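PDB 1TQ8: universal stress protein MT1672 from Mycobacterium tuberculosis, which belongs to the universal stress protein A family and probably takes part in stress responses, although its precise function is not established. Local coordinates for residues 46-51 / 99-104. Residues are numbered along the deposited sequence; the frame is centred on the assembly and turned at random.
Sequences KLIIAS and EERPIV
E99 puts its CG between the backbone N and the carbonyl carbon (chi1 61°), and with the chain extended beyond it the side chain runs alongside I48, whose CG1 lies beside its own backbone N (chi1 -60°). The two side chains point the same way, and I48 CG1 packs against E99 CG at 3.9 Å. The aliphatic part of K46 crosses E99 obliquely and lays its CD 3.3 Å from E99 OE1. The K46 ammonium goes on to pair with E118, as does the R101 guanidinium, whose NH1 also makes a salt bridge with E99 OE2 at 3.4 Å; on the face bearing I48 and A50, E118 thus bridges the two bases, while K46 NZ stays 4.6 Å from E99 OE1. The backbones illustrate parallel pairing in the Rossmann-like alpha/beta fold of universal stress proteins: strand 97-103 is outermost on its side of the chain's sheet, and helix 79-91, in the crossover between the strands, packs on the face of I49 and S51. I49, paired with E100, bonds to the residues flanking it, giving its N-H to E99 O (2.8 Å) almost straight and receiving a weak bond from R101 N. S51 likewise donates to R101 O and accepts from I103 N, the latter 2.7 Å from S51 O and above the carbonyl plane. I103 CG1 meets A50 CB at 3.8 Å, and I133 of a second subunit packs on both residues.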
loop_
_atom_site.group_PDB
_atom_site.type_symbol
_atom_site.label_atom_id
_atom_site.label_comp_id
_atom_site.label_asym_id
_atom_site.label_seq_id
_atom_site.Cartn_x
_atom_site.Cartn_y
_atom_site.Cartn_z
ATOM N N LYS A 46 7.524 -27.306 6.984
ATOM C CA LYS A 46 6.721 -27.015 8.162
ATOM C C LYS A 46 5.705 -25.922 7.821
ATOM O O LYS A 46 6.044 -24.920 7.190
ATOM C CB LYS A 46 7.631 -26.562 9.313
ATOM C CG LYS A 46 6.882 -26.062 10.542
ATOM C CD LYS A 46 7.729 -26.131 11.817
ATOM C CE LYS A 46 9.041 -25.368 11.696
ATOM N NZ LYS A 46 9.841 -25.450 12.956
ATOM N N LEU A 47 4.459 -26.140 8.226
ATOM C CA LEU A 47 3.371 -25.193 7.991
ATOM C C LEU A 47 2.829 -24.666 9.313
ATOM O O LEU A 47 2.309 -25.432 10.120
ATOM C CB LEU A 47 2.218 -25.861 7.237
ATOM C CG LEU A 47 1.017 -24.943 6.989
ATOM C CD1 LEU A 47 1.453 -23.758 6.137
ATOM C CD2 LEU A 47 -0.101 -25.702 6.291
ATOM N N ILE A 48 2.944 -23.362 9.541
ATOM C CA ILE A 48 2.428 -22.775 10.769
ATOM C C ILE A 48 1.188 -21.984 10.415
ATOM O O ILE A 48 1.246 -21.093 9.571
ATOM C CB ILE A 48 3.448 -21.831 11.411
ATOM C CG1 ILE A 48 4.717 -22.600 11.747
ATOM C CG2 ILE A 48 2.867 -21.218 12.670
ATOM C CD1 ILE A 48 5.827 -21.737 12.301
ATOM N N ILE A 49 0.067 -22.323 11.041
ATOM C CA ILE A 49 -1.185 -21.626 10.776
ATOM C C ILE A 49 -1.469 -20.630 11.877
ATOM O O ILE A 49 -1.584 -21.003 13.046
ATOM C CB ILE A 49 -2.378 -22.568 10.717
ATOM C CG1 ILE A 49 -2.142 -23.657 9.673
ATOM C CG2 ILE A 49 -3.637 -21.767 10.368
ATOM C CD1 ILE A 49 -3.347 -24.575 9.487
ATOM N N ALA A 50 -1.608 -19.363 11.500
ATOM C CA ALA A 50 -1.852 -18.309 12.477
ATOM C C ALA A 50 -3.194 -17.618 12.319
ATOM O O ALA A 50 -3.746 -17.544 11.217
ATOM C CB ALA A 50 -0.729 -17.255 12.403
ATOM N N SER A 51 -3.704 -17.109 13.435
ATOM C CA SER A 51 -4.962 -16.377 13.452
ATOM C C SER A 51 -4.892 -15.309 14.532
ATOM O O SER A 51 -4.453 -15.570 15.654
ATOM C CB SER A 51 -6.132 -17.309 13.733
ATOM O OG SER A 51 -7.359 -16.623 13.583
ATOM N N GLU A 99 1.170 -26.969 12.424
ATOM C CA GLU A 99 0.936 -26.545 13.796
ATOM C C GLU A 99 0.162 -25.232 13.766
ATOM O O GLU A 99 0.237 -24.471 12.800
ATOM C CB GLU A 99 2.253 -26.410 14.572
ATOM C CG GLU A 99 3.242 -25.408 14.030
ATOM C CD GLU A 99 4.624 -25.545 14.674
ATOM O OE1 GLU A 99 5.465 -26.310 14.142
ATOM O OE2 GLU A 99 4.867 -24.896 15.717
ATOM N N GLU A 100 -0.607 -24.995 14.817
ATOM C CA GLU A 100 -1.425 -23.800 14.917
ATOM C C GLU A 100 -0.764 -22.802 15.843
ATOM O O GLU A 100 0.085 -23.166 16.654
ATOM C CB GLU A 100 -2.793 -24.157 15.464
ATOM C CG GLU A 100 -2.744 -24.506 16.925
ATOM C CD GLU A 100 -4.054 -25.015 17.420
ATOM O OE1 GLU A 100 -4.297 -24.899 18.638
ATOM O OE2 GLU A 100 -4.835 -25.541 16.595
ATOM N N ARG A 101 -1.194 -21.549 15.747
ATOM C CA ARG A 101 -0.612 -20.489 16.552
ATOM C C ARG A 101 -1.544 -19.284 16.619
ATOM O O ARG A 101 -1.996 -18.791 15.588
ATOM C CB ARG A 101 0.683 -20.049 15.882
ATOM C CG ARG A 101 1.718 -19.424 16.759
ATOM C CD ARG A 101 2.807 -20.437 16.981
ATOM N NE ARG A 101 4.096 -19.812 17.210
ATOM C CZ ARG A 101 5.241 -20.480 17.236
ATOM N NH1 ARG A 101 5.238 -21.795 17.045
ATOM N NH2 ARG A 101 6.386 -19.839 17.454
ATOM N N PRO A 102 -1.884 -18.824 17.831
ATOM C CA PRO A 102 -2.757 -17.652 17.936
ATOM C C PRO A 102 -1.811 -16.441 17.878
ATOM O O PRO A 102 -0.682 -16.505 18.382
ATOM C CB PRO A 102 -3.381 -17.797 19.324
ATOM C CG PRO A 102 -3.268 -19.239 19.619
ATOM C CD PRO A 102 -1.905 -19.578 19.092
ATOM N N ILE A 103 -2.261 -15.359 17.242
ATOM C CA ILE A 103 -1.484 -14.122 17.120
ATOM C C ILE A 103 -2.142 -13.111 18.048
ATOM O O ILE A 103 -3.354 -12.901 18.012
ATOM C CB ILE A 103 -1.510 -13.577 15.680
ATOM C CG1 ILE A 103 -0.496 -14.327 14.818
ATOM C CG2 ILE A 103 -1.218 -12.096 15.668
ATOM C CD1 ILE A 103 0.922 -13.974 15.108
ATOM N N VAL A 104 -1.326 -12.461 18.853
ATOM C CA VAL A 104 -1.824 -11.528 19.832
ATOM C C VAL A 104 -1.297 -10.095 19.677
ATOM O O VAL A 104 -0.142 -9.884 19.304
ATOM C CB VAL A 104 -1.480 -12.109 21.215
ATOM C CG1 VAL A 104 -1.293 -11.031 22.209
ATOM C CG2 VAL A 104 -2.562 -13.083 21.636
#